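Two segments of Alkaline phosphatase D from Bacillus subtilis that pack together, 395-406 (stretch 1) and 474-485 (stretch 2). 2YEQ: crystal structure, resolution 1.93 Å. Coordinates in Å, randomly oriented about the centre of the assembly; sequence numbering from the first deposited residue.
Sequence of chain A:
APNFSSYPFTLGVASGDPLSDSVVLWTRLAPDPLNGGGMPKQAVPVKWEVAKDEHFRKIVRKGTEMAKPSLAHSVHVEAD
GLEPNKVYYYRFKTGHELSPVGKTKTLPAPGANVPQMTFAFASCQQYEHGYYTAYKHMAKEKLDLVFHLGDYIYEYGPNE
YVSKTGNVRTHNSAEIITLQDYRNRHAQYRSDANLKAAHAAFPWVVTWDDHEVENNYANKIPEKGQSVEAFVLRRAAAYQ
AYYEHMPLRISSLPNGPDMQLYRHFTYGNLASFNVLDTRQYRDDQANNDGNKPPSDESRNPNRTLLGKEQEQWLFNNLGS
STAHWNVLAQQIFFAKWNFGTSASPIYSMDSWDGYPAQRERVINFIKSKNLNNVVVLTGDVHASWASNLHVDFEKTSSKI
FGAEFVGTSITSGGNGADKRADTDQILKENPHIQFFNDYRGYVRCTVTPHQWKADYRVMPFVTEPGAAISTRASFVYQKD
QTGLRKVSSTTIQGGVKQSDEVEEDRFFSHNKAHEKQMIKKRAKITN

Stretch 1, residues 395-406: KTSSKIFGAEFV
Stretch 2 474-485: SFVYQKDQTGLR

A strand running through to Val406 packs against a hairpin made by strand 474-477, a loop and the strand that includes Arg485. Strands 400-406 and 474-477 run nearly antiparallel (157°), their axes 8.8 Å apart at closest; no clear backbone hydrogen bond links them, and the contact is made largely by side chains, some of them against backbone atoms. The CA nearest Ile400 CA is Gln481 CA (5.7 Å); Ala403 CA is nearest Leu484 CA (7.3 Å).

Within the hairpin, Val476 N and Arg485 O, and Arg485 N and Val476 O, are hydrogen-bonded at 2.9 Å. Asp480 to Gly483 is a type I turn, closed by Gly483 N to Asp480 O (3.1 Å). Asp480, chi1 p, accepts at OD1 from Thr482 N (3.1 Å) and Thr482 OG1 (2.7 Å), while its OD2 forms a salt bridge with Arg485 NH2 (3.2 Å). Gly483 has phi/psi 70/-142, a positive phi that favours glycine, and a CB there would lie 2.9 Å from Ile400 CD1, a clash.

Ile400, Ala403, Phe405, Phe475, Leu484 and the Tyr477 ring offer apolar surfaces, suited to burial at van der Waals range. Ile400 (m, t) points toward the hairpin, its CD1 3.8 Å from Gly483 CA and its CG2 3.8 Å from Tyr477 CE1, so one branched side chain reaches both turn and ring. Tyr477 is t (172°, chi2 69°), with OH 3.6 Å from Gly402 N; Gly402 C lies over one ring face. Ala403 points its methyl toward the hairpin, with CB 3.8 Å from Leu484 CD2 and 4.5 Å from Tyr477 CG. Leu484 (m, t) also brings CD2 to 3.6 Å from Phe405 CZ. Phe405 (m, chi2 -67°) starts sideways, but its ring end comes nearer, with CE1 4.5 Å from Phe475 CB.

Gln481 (t, p) starts sideways, but its end comes up to the backbone from Ser398 to Ile400, beside a type I turn, Lys395 to Ser398, secured by Ser398 N to Lys395 O (3.0 Å).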

ATOM      1  N   LYS A 395      17.460  23.234   2.616  1.00 30.22           N
ATOM      2  CA  LYS A 395      17.251  24.588   2.080  1.00 30.34           C
ATOM      3  C   LYS A 395      15.886  24.751   1.407  1.00 28.69           C
ATOM      4  O   LYS A 395      15.650  24.234   0.296  1.00 27.26           O
ATOM      5  CB  LYS A 395      18.316  24.921   1.043  1.00 32.15           C
ATOM      6  CG  LYS A 395      19.741  24.909   1.519  1.00 35.09           C
ATOM      7  CD  LYS A 395      20.721  25.001   0.332  1.00 36.79           C
ATOM      8  CE  LYS A 395      20.615  26.312  -0.410  1.00 41.85           C
ATOM      9  NZ  LYS A 395      21.768  26.485  -1.336  1.00 42.17           N
ATOM     10  N   THR A 396      14.997  25.493   2.046  1.00 30.14           N
ATOM     11  CA  THR A 396      13.729  25.835   1.407  1.00 34.14           C
ATOM     12  C   THR A 396      13.911  26.784   0.221  1.00 35.16           C
ATOM     13  O   THR A 396      13.028  26.903  -0.621  1.00 34.90           O
ATOM     14  CB  THR A 396      12.729  26.432   2.396  1.00 37.08           C
ATOM     15  OG1 THR A 396      13.354  27.477   3.132  1.00 43.56           O
ATOM     16  CG2 THR A 396      12.231  25.367   3.368  1.00 41.10           C
ATOM     17  N   SER A 397      15.060  27.441   0.133  1.00 33.01           N
ATOM     18  CA  SER A 397      15.375  28.242  -1.032  1.00 33.55           C
ATOM     19  C   SER A 397      15.774  27.392  -2.239  1.00 31.91           C
ATOM     20  O   SER A 397      15.801  27.888  -3.356  1.00 30.40           O
ATOM     21  CB  SER A 397      16.489  29.241  -0.695  1.00 39.16           C
ATOM     22  OG  SER A 397      17.707  28.586  -0.377  1.00 44.77           O
ATOM     23  N   SER A 398      16.120  26.117  -2.042  1.00 26.94           N
ATOM     24  CA  SER A 398      16.570  25.297  -3.171  1.00 25.55           C
ATOM     25  C   SER A 398      15.384  24.956  -4.087  1.00 25.01           C
ATOM     26  O   SER A 398      14.229  25.073  -3.723  1.00 24.13           O
ATOM     27  CB  SER A 398      17.249  23.992  -2.709  1.00 27.34           C
ATOM     28  OG  SER A 398      16.449  23.353  -1.724  1.00 27.58           O
ATOM     29  N   LYS A 399      15.706  24.524  -5.286  1.00 24.77           N
ATOM     30  CA  LYS A 399      14.720  24.194  -6.273  1.00 29.03           C
ATOM     31  C   LYS A 399      13.801  23.014  -5.834  1.00 30.45           C
ATOM     32  O   LYS A 399      14.258  21.987  -5.309  1.00 24.91           O
ATOM     33  CB  LYS A 399      15.445  23.826  -7.557  1.00 32.80           C
ATOM     34  CG  LYS A 399      14.523  23.717  -8.749  1.00 39.36           C
ATOM     35  CD  LYS A 399      14.993  22.669  -9.724  1.00 40.32           C
ATOM     36  CE  LYS A 399      13.929  22.403 -10.789  1.00 44.26           C
ATOM     37  NZ  LYS A 399      14.529  22.033 -12.093  1.00 41.73           N
ATOM     38  N   ILE A 400      12.505  23.176  -6.072  1.00 28.74           N
ATOM     39  CA  ILE A 400      11.525  22.126  -5.800  1.00 25.78           C
ATOM     40  C   ILE A 400      11.498  21.147  -6.965  1.00 25.52           C
ATOM     41  O   ILE A 400      11.241  21.528  -8.109  1.00 26.16           O
ATOM     42  CB  ILE A 400      10.161  22.707  -5.521  1.00 24.40           C
ATOM     43  CG1 ILE A 400      10.197  23.433  -4.181  1.00 23.10           C
ATOM     44  CG2 ILE A 400       9.063  21.596  -5.513  1.00 22.21           C
ATOM     45  CD1 ILE A 400       8.930  24.189  -3.840  1.00 23.75           C
ATOM     46  N   PHE A 401      11.836  19.880  -6.702  1.00 22.69           N
ATOM     47  CA  PHE A 401      11.822  18.881  -7.754  1.00 19.98           C
ATOM     48  C   PHE A 401      10.507  18.085  -7.754  1.00 19.95           C
ATOM     49  O   PHE A 401      10.241  17.310  -8.671  1.00 22.15           O
ATOM     50  CB  PHE A 401      13.060  17.956  -7.709  1.00 20.61           C
ATOM     51  CG  PHE A 401      13.085  16.980  -6.561  1.00 22.28           C
ATOM     52  CD1 PHE A 401      12.464  15.742  -6.667  1.00 23.89           C
ATOM     53  CD2 PHE A 401      13.786  17.273  -5.402  1.00 21.80           C
ATOM     54  CE1 PHE A 401      12.524  14.827  -5.627  1.00 24.21           C
ATOM     55  CE2 PHE A 401      13.856  16.365  -4.361  1.00 24.75           C
ATOM     56  CZ  PHE A 401      13.210  15.144  -4.461  1.00 24.00           C
ATOM     57  N   GLY A 402       9.693  18.265  -6.737  1.00 21.01           N
ATOM     58  CA  GLY A 402       8.449  17.506  -6.670  1.00 20.84           C
ATOM     59  C   GLY A 402       7.723  17.647  -5.377  1.00 19.17           C
ATOM     60  O   GLY A 402       7.921  18.607  -4.640  1.00 22.09           O
ATOM     61  N   ALA A 403       6.891  16.654  -5.076  1.00 20.22           N
ATOM     62  CA  ALA A 403       6.076  16.652  -3.874  1.00 19.34           C
ATOM     63  C   ALA A 403       5.904  15.222  -3.346  1.00 18.21           C
ATOM     64  O   ALA A 403       5.987  14.273  -4.116  1.00 16.36           O
ATOM     65  CB  ALA A 403       4.688  17.237  -4.162  1.00 20.21           C
ATOM     66  N   GLU A 404       5.655  15.115  -2.049  1.00 18.04           N
ATOM     67  CA  GLU A 404       5.313  13.845  -1.405  1.00 19.95           C
ATOM     68  C   GLU A 404       3.927  13.929  -0.796  1.00 18.03           C
ATOM     69  O   GLU A 404       3.634  14.848  -0.048  1.00 18.18           O
ATOM     70  CB  GLU A 404       6.313  13.488  -0.282  1.00 19.69           C
ATOM     71  CG  GLU A 404       5.998  12.122   0.353  1.00 20.43           C
ATOM     72  CD  GLU A 404       6.954  11.659   1.468  1.00 24.46           C
ATOM     73  OE1 GLU A 404       7.617  12.505   2.136  1.00 23.39           O
ATOM     74  OE2 GLU A 404       6.965  10.417   1.710  1.00 21.31           O
ATOM     75  N   PHE A 405       3.088  12.935  -1.101  1.00 18.68           N
ATOM     76  CA  PHE A 405       1.805  12.763  -0.448  1.00 17.41           C
ATOM     77  C   PHE A 405       1.837  11.498   0.390  1.00 17.81           C
ATOM     78  O   PHE A 405       1.893  10.386  -0.154  1.00 18.73           O
ATOM     79  CB  PHE A 405       0.714  12.660  -1.526  1.00 18.74           C
ATOM     80  CG  PHE A 405       0.684  13.867  -2.421  1.00 18.39           C
ATOM     81  CD1 PHE A 405       0.304  15.092  -1.900  1.00 20.23           C
ATOM     82  CD2 PHE A 405       1.098  13.801  -3.718  1.00 19.08           C
ATOM     83  CE1 PHE A 405       0.312  16.251  -2.695  1.00 20.56           C
ATOM     84  CE2 PHE A 405       1.114  14.987  -4.544  1.00 20.84           C
ATOM     85  CZ  PHE A 405       0.719  16.191  -4.001  1.00 18.43           C
ATOM     86  N   VAL A 406       1.801  11.684   1.698  1.00 16.44           N
ATOM     87  CA  VAL A 406       1.795  10.605   2.654  1.00 17.02           C
ATOM     88  C   VAL A 406       0.352  10.364   3.046  1.00 17.20           C
ATOM     89  O   VAL A 406      -0.311  11.218   3.611  1.00 17.65           O
ATOM     90  CB  VAL A 406       2.595  10.960   3.926  1.00 16.80           C
ATOM     91  CG1 VAL A 406       2.597   9.793   4.942  1.00 17.15           C
ATOM     92  CG2 VAL A 406       4.049  11.395   3.543  1.00 17.02           C
ATOM     93  N   SER A 474      -7.236  19.607   0.031  1.00 20.20           N
ATOM     94  CA  SER A 474      -6.840  19.335  -1.323  1.00 19.94           C
ATOM     95  C   SER A 474      -5.647  20.222  -1.673  1.00 21.57           C
ATOM     96  O   SER A 474      -5.638  21.433  -1.341  1.00 21.40           O
ATOM     97  CB  SER A 474      -8.019  19.590  -2.267  1.00 24.55           C
ATOM     98  OG  SER A 474      -7.619  19.423  -3.632  1.00 28.98           O
ATOM     99  N   PHE A 475      -4.650  19.628  -2.333  1.00 20.78           N
ATOM    100  CA  PHE A 475      -3.419  20.329  -2.721  1.00 20.39           C
ATOM    101  C   PHE A 475      -3.186  20.115  -4.172  1.00 20.25           C
ATOM    102  O   PHE A 475      -3.479  19.041  -4.708  1.00 22.07           O
ATOM    103  CB  PHE A 475      -2.211  19.831  -1.895  1.00 21.99           C
ATOM    104  CG  PHE A 475      -2.303  20.166  -0.438  1.00 21.56           C
ATOM    105  CD1 PHE A 475      -2.930  19.310   0.447  1.00 22.20           C
ATOM    106  CD2 PHE A 475      -1.761  21.335   0.050  1.00 23.73           C
ATOM    107  CE1 PHE A 475      -3.034  19.630   1.780  1.00 22.93           C
ATOM    108  CE2 PHE A 475      -1.843  21.646   1.384  1.00 22.44           C
ATOM    109  CZ  PHE A 475      -2.498  20.813   2.249  1.00 22.74           C
ATOM    110  N   VAL A 476      -2.687  21.149  -4.843  1.00 20.23           N
ATOM    111  CA  VAL A 476      -2.252  21.021  -6.207  1.00 19.86           C
ATOM    112  C   VAL A 476      -0.761  21.367  -6.349  1.00 19.23           C
ATOM    113  O   VAL A 476      -0.271  22.253  -5.670  1.00 19.11           O
ATOM    114  CB  VAL A 476      -3.086  21.949  -7.114  1.00 22.75           C
ATOM    115  CG1 VAL A 476      -2.505  21.972  -8.498  1.00 24.62           C
ATOM    116  CG2 VAL A 476      -4.510  21.476  -7.163  1.00 21.28           C
ATOM    117  N   TYR A 477      -0.058  20.656  -7.231  1.00 21.21           N
ATOM    118  CA  TYR A 477       1.336  20.953  -7.540  1.00 22.79           C
ATOM    119  C   TYR A 477       1.405  21.186  -9.019  1.00 23.69           C
ATOM    120  O   TYR A 477       0.891  20.390  -9.805  1.00 24.67           O
ATOM    121  CB  TYR A 477       2.284  19.811  -7.099  1.00 25.30           C
ATOM    122  CG  TYR A 477       3.724  19.956  -7.564  1.00 25.56           C
ATOM    123  CD1 TYR A 477       4.546  20.948  -7.058  1.00 32.10           C
ATOM    124  CD2 TYR A 477       4.250  19.116  -8.529  1.00 29.42           C
ATOM    125  CE1 TYR A 477       5.878  21.092  -7.501  1.00 32.85           C
ATOM    126  CE2 TYR A 477       5.581  19.236  -8.958  1.00 30.03           C
ATOM    127  CZ  TYR A 477       6.385  20.222  -8.431  1.00 28.73           C
ATOM    128  OH  TYR A 477       7.679  20.350  -8.879  1.00 30.05           O
ATOM    129  N   GLN A 478       2.046  22.277  -9.415  1.00 27.78           N
ATOM    130  CA  GLN A 478       2.110  22.656 -10.815  1.00 31.95           C
ATOM    131  C   GLN A 478       3.503  22.811 -11.417  1.00 34.60           C
ATOM    132  O   GLN A 478       3.655  23.495 -12.418  1.00 39.55           O
ATOM    133  CB  GLN A 478       1.338  23.950 -10.998  1.00 34.77           C
ATOM    134  CG  GLN A 478      -0.125  23.762 -10.847  1.00 37.98           C
ATOM    135  CD  GLN A 478      -0.906  25.064 -10.886  1.00 45.05           C
ATOM    136  OE1 GLN A 478      -0.346  26.158 -10.776  1.00 50.51           O
ATOM    137  NE2 GLN A 478      -2.217  24.945 -11.026  1.00 45.93           N
ATOM    138  N   LYS A 479       4.506  22.147 -10.868  1.00 37.23           N
ATOM    139  CA  LYS A 479       5.828  22.125 -11.507  1.00 40.95           C
ATOM    140  C   LYS A 479       6.413  23.537 -11.603  1.00 41.75           C
ATOM    141  O   LYS A 479       6.799  24.006 -12.669  1.00 39.96           O
ATOM    142  CB  LYS A 479       5.773  21.485 -12.901  1.00 39.02           C
ATOM    143  CG  LYS A 479       5.105  20.117 -12.956  1.00 40.35           C
ATOM    144  CD  LYS A 479       5.554  19.342 -14.195  1.00 38.29           C
ATOM    145  CE  LYS A 479       4.429  18.575 -14.833  1.00 38.10           C
ATOM    146  NZ  LYS A 479       4.814  18.017 -16.139  1.00 35.40           N
ATOM    147  N   ASP A 480       6.430  24.220 -10.477  1.00 45.22           N
ATOM    148  CA  ASP A 480       7.074  25.511 -10.376  1.00 44.90           C
ATOM    149  C   ASP A 480       7.497  25.673  -8.936  1.00 43.49           C
ATOM    150  O   ASP A 480       7.146  24.836  -8.071  1.00 49.02           O
ATOM    151  CB  ASP A 480       6.152  26.650 -10.858  1.00 46.84           C
ATOM    152  CG  ASP A 480       4.822  26.745 -10.081  1.00 47.53           C
ATOM    153  OD1 ASP A 480       4.765  26.457  -8.871  1.00 47.75           O
ATOM    154  OD2 ASP A 480       3.809  27.160 -10.689  1.00 47.42           O
ATOM    155  N   GLN A 481       8.241  26.737  -8.683  1.00 39.62           N
ATOM    156  CA  GLN A 481       8.919  26.933  -7.415  1.00 37.41           C
ATOM    157  C   GLN A 481       7.974  27.315  -6.314  1.00 33.32           C
ATOM    158  O   GLN A 481       8.373  27.416  -5.160  1.00 44.59           O
ATOM    159  CB  GLN A 481      10.022  27.990  -7.562  1.00 41.45           C
ATOM    160  CG  GLN A 481      10.968  28.139  -6.347  1.00 41.33           C
ATOM    161  CD  GLN A 481      11.647  26.842  -5.940  1.00 40.30           C
ATOM    162  OE1 GLN A 481      12.026  26.679  -4.777  1.00 45.00           O
ATOM    163  NE2 GLN A 481      11.819  25.923  -6.897  1.00 30.27           N
ATOM    164  N   THR A 482       6.698  27.488  -6.630  1.00 33.26           N
ATOM    165  CA  THR A 482       5.744  27.770  -5.561  1.00 32.84           C
ATOM    166  C   THR A 482       5.334  26.458  -4.847  1.00 28.32           C
ATOM    167  O   THR A 482       4.872  26.491  -3.723  1.00 32.92           O
ATOM    168  CB  THR A 482       4.526  28.572  -6.084  1.00 37.34           C
ATOM    169  OG1 THR A 482       3.602  27.686  -6.717  1.00 46.21           O
ATOM    170  CG2 THR A 482       4.984  29.637  -7.102  1.00 35.20           C
ATOM    171  N   GLY A 483       5.538  25.312  -5.484  1.00 28.28           N
ATOM    172  CA  GLY A 483       5.288  24.016  -4.809  1.00 30.93           C
ATOM    173  C   GLY A 483       3.807  23.759  -4.578  1.00 30.56           C
ATOM    174  O   GLY A 483       2.967  24.165  -5.403  1.00 28.02           O
ATOM    175  N   LEU A 484       3.479  23.161  -3.436  1.00 28.43           N
ATOM    176  CA  LEU A 484       2.114  22.718  -3.150  1.00 25.01           C
ATOM    177  C   LEU A 484       1.224  23.910  -2.781  1.00 28.50           C
ATOM    178  O   LEU A 484       1.598  24.736  -1.942  1.00 26.00           O
ATOM    179  CB  LEU A 484       2.077  21.727  -1.986  1.00 24.83           C
ATOM    180  CG  LEU A 484       2.636  20.317  -2.241  1.00 22.18           C
ATOM    181  CD1 LEU A 484       2.716  19.543  -0.902  1.00 21.80           C
ATOM    182  CD2 LEU A 484       1.814  19.550  -3.271  1.00 20.62           C
ATOM    183  N   ARG A 485       0.036  23.957  -3.373  1.00 26.01           N
ATOM    184  CA  ARG A 485      -0.961  24.987  -3.062  1.00 27.15           C
ATOM    185  C   ARG A 485      -2.218  24.350  -2.519  1.00 22.74           C
ATOM    186  O   ARG A 485      -2.760  23.459  -3.148  1.00 21.72           O
ATOM    187  CB  ARG A 485      -1.320  25.733  -4.341  1.00 33.01           C
ATOM    188  CG  ARG A 485      -0.256  26.680  -4.830  1.00 45.84           C
ATOM    189  CD  ARG A 485      -0.858  27.696  -5.812  1.00 62.18           C
ATOM    190  NE  ARG A 485       0.093  28.147  -6.832  1.00 75.70           N
ATOM    191  CZ  ARG A 485       0.636  27.370  -7.771  1.00 80.52           C
ATOM    192  NH1 ARG A 485       0.347  26.071  -7.845  1.00 84.87           N
ATOM    193  NH2 ARG A 485       1.492  27.897  -8.641  1.00 85.15           N
TER